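Local coordinates for protein oxidoreductase, Gfo/Idh/MocA family (Vibrio cholerae, PDB 1XEA) that is an uncharacterised member of its family that probably binds a nicotinamide dinucleotide in a Rossmann domain and carries out a redox reaction on an unidentified substrate, at residues A[98-103]-A[298-303]; A[105-110]-A[290-295]. One frame throughout, in Å; residues are numbered along the deposited sequence.

Interaction 1 of 2, residues A[98-103]-A[298-303]; sequences ASAQEC and LAEAIC
E300 of helix 286-311 lies against S99 and A100, where helix 100-112 of the Rossmann domain begins. S99 is the N-cap residue of helix 100-112, and its OG accepts a weak hydrogen bond from the backbone N of E102. From the long helix, E300 CB faces the methyl of A100, 3.7 Å from A100 CB. CG comes next and fits against the first helical residue, close to both A100 N and A100 CB. The chain then bends at chi2 (-61°), which turns the carboxylate away from the A100 methyl and along the backbone of the cap. E300 CD lies 3.8 Å from A100 N. E300 OE2 ends 3.6 Å from S99 CA and 3.9 Å from S99 CB. E300 OE1 bonds to Q304 one turn further along the same helix, and E300 OE2 forms a salt bridge with R161 of helix 160-175. On the facing segment, S99 OG also gives its proton to E102. The acceptor is E102 OE2, 3.2 Å from S99 OG, and it uses its anti lone pair, turned away from E102 OE1.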
ATOM      1  N   ALA A  98       9.785  38.728  -3.049  1.00 57.77           N
ATOM      2  CA  ALA A  98      11.075  38.098  -2.809  1.00 58.45           C
ATOM      3  C   ALA A  98      11.726  38.498  -1.494  1.00 59.35           C
ATOM      4  O   ALA A  98      12.791  37.991  -1.150  1.00 59.51           O
ATOM      5  CB  ALA A  98      12.010  38.406  -3.963  1.00 59.75           C
ATOM      6  N   SER A  99      11.099  39.406  -0.757  1.00 59.93           N
ATOM      7  CA  SER A  99      11.661  39.832   0.517  1.00 61.19           C
ATOM      8  C   SER A  99      10.563  40.128   1.516  1.00 61.25           C
ATOM      9  O   SER A  99       9.421  40.378   1.135  1.00 60.92           O
ATOM     10  CB  SER A  99      12.527  41.077   0.333  1.00 62.07           C
ATOM     11  OG  SER A  99      11.740  42.198  -0.026  1.00 63.66           O
ATOM     12  N   ALA A 100      10.912  40.091   2.797  1.00 61.00           N
ATOM     13  CA  ALA A 100       9.947  40.359   3.854  1.00 61.71           C
ATOM     14  C   ALA A 100       9.645  41.846   3.892  1.00 62.01           C
ATOM     15  O   ALA A 100       8.521  42.256   4.182  1.00 61.51           O
ATOM     16  CB  ALA A 100      10.492  39.901   5.198  1.00 61.33           C
ATOM     17  N   GLN A 101      10.659  42.648   3.588  1.00 62.14           N
ATOM     18  CA  GLN A 101      10.513  44.096   3.578  1.00 63.36           C
ATOM     19  C   GLN A 101       9.349  44.489   2.669  1.00 62.95           C
ATOM     20  O   GLN A 101       8.430  45.190   3.095  1.00 62.60           O
ATOM     21  CB  GLN A 101      11.812  44.752   3.088  1.00 66.10           C
ATOM     22  CG  GLN A 101      11.785  46.282   3.079  1.00 69.98           C
ATOM     23  CD  GLN A 101      11.550  46.880   4.463  1.00 71.35           C
ATOM     24  OE1 GLN A 101      12.412  46.805   5.343  1.00 72.33           O
ATOM     25  NE2 GLN A 101      10.373  47.473   4.660  1.00 71.22           N
ATOM     26  N   GLU A 102       9.390  44.029   1.421  1.00 62.34           N
ATOM     27  CA  GLU A 102       8.335  44.323   0.457  1.00 60.89           C
ATOM     28  C   GLU A 102       6.997  43.852   0.999  1.00 59.29           C
ATOM     29  O   GLU A 102       5.986  44.545   0.879  1.00 58.79           O
ATOM     30  CB  GLU A 102       8.618  43.626  -0.875  1.00 61.75           C
ATOM     31  CG  GLU A 102       9.943  44.022  -1.495  1.00 65.10           C
ATOM     32  CD  GLU A 102      10.123  43.506  -2.912  1.00 67.81           C
ATOM     33  OE1 GLU A 102       9.398  43.970  -3.818  1.00 67.79           O
ATOM     34  OE2 GLU A 102      10.993  42.630  -3.119  1.00 71.12           O
ATOM     35  N   CYS A 103       7.002  42.664   1.593  1.00 58.20           N
ATOM     36  CA  CYS A 103       5.792  42.096   2.168  1.00 57.75           C
ATOM     37  C   CYS A 103       5.244  43.046   3.208  1.00 55.97           C
ATOM     38  O   CYS A 103       4.070  43.404   3.176  1.00 54.61           O
ATOM     39  CB  CYS A 103       6.090  40.740   2.815  1.00 59.08           C
ATOM     40  SG  CYS A 103       6.304  39.368   1.631  1.00 60.59           S
ATOM     41  N   LEU A 298       9.670  34.636   8.032  1.00 46.80           N
ATOM     42  CA  LEU A 298      10.442  33.445   8.379  1.00 45.86           C
ATOM     43  C   LEU A 298      11.295  32.997   7.182  1.00 45.93           C
ATOM     44  O   LEU A 298      12.461  32.627   7.336  1.00 45.97           O
ATOM     45  CB  LEU A 298       9.508  32.305   8.783  1.00 44.67           C
ATOM     46  CG  LEU A 298       9.944  31.399   9.943  1.00 45.06           C
ATOM     47  CD1 LEU A 298       9.275  30.056   9.743  1.00 44.22           C
ATOM     48  CD2 LEU A 298      11.451  31.248  10.017  1.00 42.30           C
ATOM     49  N   ALA A 299      10.702  33.022   5.992  1.00 45.15           N
ATOM     50  CA  ALA A 299      11.418  32.636   4.792  1.00 46.07           C
ATOM     51  C   ALA A 299      12.635  33.540   4.631  1.00 48.10           C
ATOM     52  O   ALA A 299      13.721  33.082   4.276  1.00 48.24           O
ATOM     53  CB  ALA A 299      10.514  32.753   3.580  1.00 46.54           C
ATOM     54  N   GLU A 300      12.449  34.829   4.893  1.00 49.44           N
ATOM     55  CA  GLU A 300      13.536  35.795   4.792  1.00 50.44           C
ATOM     56  C   GLU A 300      14.664  35.371   5.717  1.00 50.50           C
ATOM     57  O   GLU A 300      15.815  35.242   5.292  1.00 49.93           O
ATOM     58  CB  GLU A 300      13.045  37.184   5.201  1.00 54.18           C
ATOM     59  CG  GLU A 300      12.957  38.172   4.050  1.00 58.07           C
ATOM     60  CD  GLU A 300      14.302  38.414   3.400  1.00 60.30           C
ATOM     61  OE1 GLU A 300      15.252  38.784   4.127  1.00 60.38           O
ATOM     62  OE2 GLU A 300      14.406  38.236   2.165  1.00 61.76           O
ATOM     63  N   ALA A 301      14.308  35.153   6.981  1.00 49.18           N
ATOM     64  CA  ALA A 301      15.249  34.746   8.014  1.00 47.97           C
ATOM     65  C   ALA A 301      16.020  33.509   7.593  1.00 49.31           C
ATOM     66  O   ALA A 301      17.244  33.455   7.708  1.00 50.08           O
ATOM     67  CB  ALA A 301      14.507  34.475   9.298  1.00 45.26           C
ATOM     68  N   ILE A 302      15.299  32.512   7.095  1.00 50.72           N
ATOM     69  CA  ILE A 302      15.931  31.273   6.668  1.00 52.27           C
ATOM     70  C   ILE A 302      16.968  31.520   5.577  1.00 54.74           C
ATOM     71  O   ILE A 302      18.092  31.017   5.655  1.00 54.71           O
ATOM     72  CB  ILE A 302      14.869  30.257   6.180  1.00 50.08           C
ATOM     73  CG1 ILE A 302      13.962  29.878   7.361  1.00 48.12           C
ATOM     74  CG2 ILE A 302      15.548  29.030   5.589  1.00 48.00           C
ATOM     75  CD1 ILE A 302      12.755  29.041   7.000  1.00 46.26           C
ATOM     76  N   CYS A 303      16.596  32.313   4.575  1.00 57.51           N
ATOM     77  CA  CYS A 303      17.497  32.630   3.464  1.00 58.89           C
ATOM     78  C   CYS A 303      18.797  33.266   3.918  1.00 59.54           C
ATOM     79  O   CYS A 303      19.877  32.897   3.459  1.00 58.42           O
ATOM     80  CB  CYS A 303      16.809  33.575   2.485  1.00 59.44           C
ATOM     81  SG  CYS A 303      15.761  32.747   1.308  1.00 61.88           S
TER

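Interaction 2 of 2, residues A[105-110]-A[290-295]; sequences NLYELA and ERNLAS
This is a buried side-chain contact between two helices, made by Y107 of helix 100-112 with N292 and L293 of helix 286-311. The nearest backbone pair is Y107 CA and L293 CA, at 8.2 Å, and the tyrosine ring spans much of the gap. The CD1 atom of the ring meets leucine. Y107 CD1 lies 3.7 Å from L293 CD2 and 3.9 Å from L293 CG, an apolar contact made obliquely to the ring. The two side chains run past each other in opposite directions. L293 has CG anti to its carbonyl carbon (chi1 -76°), and it is the CD2 branch that reaches closest to the ring. Further out, the tyrosine meets asparagine. Y107 CE1 is 4.1 Å from N292 CB, and Y107 OH is 3.5 Å from N292 ND2. The side chains cross at about a right angle, yet the amide and ring planes are only 6° apart. Helix 100-112 belongs to the Rossmann fold and leads into strand 117-120, an outermost strand of the parallel sheet within this chain. The phenol hydroxyl is tied to that strand, since Y107 OH forms a hydrogen bond with the backbone carbonyl of L117. V119 of the same strand touches the side chains of both Y107 and N292, so the strand lies against both partners of the contact. N292 OD1 accepts a hydrogen bond from R124.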
ATOM      1  N   ASN A 105       5.811  46.181   3.551  1.00 54.22           N
ATOM      2  CA  ASN A 105       5.365  47.406   2.870  1.00 53.87           C
ATOM      3  C   ASN A 105       3.946  47.223   2.313  1.00 53.54           C
ATOM      4  O   ASN A 105       3.022  47.947   2.684  1.00 53.01           O
ATOM      5  CB  ASN A 105       6.311  47.778   1.714  1.00 54.30           C
ATOM      6  CG  ASN A 105       7.645  48.345   2.196  1.00 55.63           C
ATOM      7  OD1 ASN A 105       7.685  49.227   3.059  1.00 55.84           O
ATOM      8  ND2 ASN A 105       8.741  47.851   1.624  1.00 54.89           N
ATOM      9  N   LEU A 106       3.791  46.251   1.417  1.00 52.38           N
ATOM     10  CA  LEU A 106       2.502  45.964   0.805  1.00 51.30           C
ATOM     11  C   LEU A 106       1.358  45.819   1.815  1.00 52.15           C
ATOM     12  O   LEU A 106       0.238  46.284   1.566  1.00 52.27           O
ATOM     13  CB  LEU A 106       2.604  44.710  -0.069  1.00 49.93           C
ATOM     14  CG  LEU A 106       3.406  44.905  -1.353  1.00 50.36           C
ATOM     15  CD1 LEU A 106       3.718  43.569  -1.999  1.00 50.53           C
ATOM     16  CD2 LEU A 106       2.620  45.796  -2.300  1.00 49.77           C
ATOM     17  N   TYR A 107       1.612  45.178   2.953  1.00 51.66           N
ATOM     18  CA  TYR A 107       0.545  45.040   3.937  1.00 53.27           C
ATOM     19  C   TYR A 107       0.297  46.329   4.677  1.00 54.24           C
ATOM     20  O   TYR A 107      -0.849  46.658   4.986  1.00 53.76           O
ATOM     21  CB  TYR A 107       0.821  43.911   4.933  1.00 53.67           C
ATOM     22  CG  TYR A 107       0.209  42.612   4.483  1.00 54.13           C
ATOM     23  CD1 TYR A 107       1.010  41.556   4.058  1.00 54.16           C
ATOM     24  CD2 TYR A 107      -1.178  42.470   4.393  1.00 53.87           C
ATOM     25  CE1 TYR A 107       0.456  40.394   3.543  1.00 54.18           C
ATOM     26  CE2 TYR A 107      -1.748  41.311   3.878  1.00 54.85           C
ATOM     27  CZ  TYR A 107      -0.921  40.277   3.451  1.00 55.23           C
ATOM     28  OH  TYR A 107      -1.460  39.142   2.892  1.00 56.14           O
ATOM     29  N   GLU A 108       1.367  47.061   4.973  1.00 56.19           N
ATOM     30  CA  GLU A 108       1.221  48.342   5.652  1.00 56.84           C
ATOM     31  C   GLU A 108       0.378  49.216   4.729  1.00 55.70           C
ATOM     32  O   GLU A 108      -0.584  49.836   5.166  1.00 56.09           O
ATOM     33  CB  GLU A 108       2.593  48.981   5.905  1.00 58.47           C
ATOM     34  CG  GLU A 108       3.057  48.907   7.367  1.00 63.41           C
ATOM     35  CD  GLU A 108       4.446  49.507   7.595  1.00 67.29           C
ATOM     36  OE1 GLU A 108       4.700  50.645   7.135  1.00 70.67           O
ATOM     37  OE2 GLU A 108       5.290  48.848   8.251  1.00 69.45           O
ATOM     38  N   LEU A 109       0.727  49.222   3.445  1.00 55.94           N
ATOM     39  CA  LEU A 109       0.019  49.996   2.432  1.00 55.88           C
ATOM     40  C   LEU A 109      -1.455  49.632   2.354  1.00 56.43           C
ATOM     41  O   LEU A 109      -2.321  50.505   2.355  1.00 55.10           O
ATOM     42  CB  LEU A 109       0.668  49.769   1.064  1.00 55.72           C
ATOM     43  CG  LEU A 109      -0.065  50.320  -0.172  1.00 57.72           C
ATOM     44  CD1 LEU A 109      -0.236  51.829  -0.073  1.00 58.35           C
ATOM     45  CD2 LEU A 109       0.723  49.972  -1.429  1.00 58.81           C
ATOM     46  N   ALA A 110      -1.731  48.335   2.268  1.00 59.69           N
ATOM     47  CA  ALA A 110      -3.102  47.833   2.178  1.00 61.36           C
ATOM     48  C   ALA A 110      -3.939  48.238   3.393  1.00 62.82           C
ATOM     49  O   ALA A 110      -5.140  48.457   3.271  1.00 61.70           O
ATOM     50  CB  ALA A 110      -3.083  46.317   2.032  1.00 61.11           C
ATOM     51  N   GLU A 290      -1.382  38.150   9.623  1.00 45.74           N
ATOM     52  CA  GLU A 290      -0.241  37.873  10.498  1.00 48.14           C
ATOM     53  C   GLU A 290       0.496  36.605  10.100  1.00 46.19           C
ATOM     54  O   GLU A 290       1.723  36.555  10.164  1.00 46.41           O
ATOM     55  CB  GLU A 290      -0.679  37.753  11.965  1.00 51.82           C
ATOM     56  CG  GLU A 290      -1.015  39.076  12.660  1.00 59.56           C
ATOM     57  CD  GLU A 290      -1.044  38.959  14.192  1.00 65.60           C
ATOM     58  OE1 GLU A 290      -1.852  38.155  14.735  1.00 66.21           O
ATOM     59  OE2 GLU A 290      -0.250  39.679  14.859  1.00 68.51           O
ATOM     60  N   ARG A 291      -0.254  35.584   9.694  1.00 44.01           N
ATOM     61  CA  ARG A 291       0.359  34.328   9.287  1.00 41.01           C
ATOM     62  C   ARG A 291       1.097  34.568   7.980  1.00 40.23           C
ATOM     63  O   ARG A 291       2.210  34.077   7.779  1.00 39.45           O
ATOM     64  CB  ARG A 291      -0.703  33.236   9.109  1.00 39.03           C
ATOM     65  CG  ARG A 291      -0.141  31.915   8.593  1.00 38.02           C
ATOM     66  CD  ARG A 291      -1.196  30.823   8.465  1.00 37.88           C
ATOM     67  NE  ARG A 291      -0.639  29.619   7.843  1.00 38.47           N
ATOM     68  CZ  ARG A 291      -1.282  28.459   7.733  1.00 37.65           C
ATOM     69  NH1 ARG A 291      -2.513  28.330   8.204  1.00 36.56           N
ATOM     70  NH2 ARG A 291      -0.693  27.424   7.154  1.00 35.39           N
ATOM     71  N   ASN A 292       0.481  35.338   7.091  1.00 40.86           N
ATOM     72  CA  ASN A 292       1.121  35.637   5.815  1.00 42.89           C
ATOM     73  C   ASN A 292       2.470  36.331   6.062  1.00 43.42           C
ATOM     74  O   ASN A 292       3.516  35.876   5.590  1.00 42.92           O
ATOM     75  CB  ASN A 292       0.198  36.501   4.957  1.00 42.55           C
ATOM     76  CG  ASN A 292      -1.022  35.744   4.509  1.00 43.97           C
ATOM     77  OD1 ASN A 292      -0.911  34.682   3.911  1.00 47.09           O
ATOM     78  ND2 ASN A 292      -2.186  36.268   4.803  1.00 45.90           N
ATOM     79  N   LEU A 293       2.445  37.422   6.819  1.00 41.27           N
ATOM     80  CA  LEU A 293       3.662  38.139   7.131  1.00 39.27           C
ATOM     81  C   LEU A 293       4.667  37.205   7.752  1.00 38.14           C
ATOM     82  O   LEU A 293       5.786  37.061   7.270  1.00 38.93           O
ATOM     83  CB  LEU A 293       3.373  39.272   8.100  1.00 40.76           C
ATOM     84  CG  LEU A 293       2.706  40.446   7.395  1.00 42.71           C
ATOM     85  CD1 LEU A 293       2.109  41.392   8.421  1.00 43.39           C
ATOM     86  CD2 LEU A 293       3.726  41.153   6.517  1.00 40.84           C
ATOM     87  N   ALA A 294       4.258  36.559   8.831  1.00 37.23           N
ATOM     88  CA  ALA A 294       5.141  35.648   9.535  1.00 37.39           C
ATOM     89  C   ALA A 294       5.839  34.643   8.609  1.00 38.57           C
ATOM     90  O   ALA A 294       7.061  34.463   8.682  1.00 39.18           O
ATOM     91  CB  ALA A 294       4.363  34.915  10.618  1.00 37.14           C
ATOM     92  N   SER A 295       5.075  33.988   7.739  1.00 37.96           N
ATOM     93  CA  SER A 295       5.668  33.005   6.832  1.00 39.02           C
ATOM     94  C   SER A 295       6.700  33.611   5.881  1.00 39.10           C
ATOM     95  O   SER A 295       7.720  32.983   5.571  1.00 38.10           O
ATOM     96  CB  SER A 295       4.577  32.281   6.039  1.00 39.12           C
ATOM     97  OG  SER A 295       3.732  31.572   6.924  1.00 38.45           O
TER

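How the interactions relate
Interactions 1 and 2 join the same two helices, 100-112 and 286-311, at places whose centres are 11 Å apart. The short helix runs from interaction 1 to interaction 2, whereas the long helix meets them in the reverse order. The pairing is therefore antiparallel in sense. The two contacts touch where C103 O lies 4.0 Å from L293 CD2. Interaction 1 is a surface contact and interaction 2 a buried one. Together they join the Rossmann domain, which probably binds the nucleotide, to the C-terminal helix. That helix also packs on the larger mixed sheet, through I302 on strand 196-206.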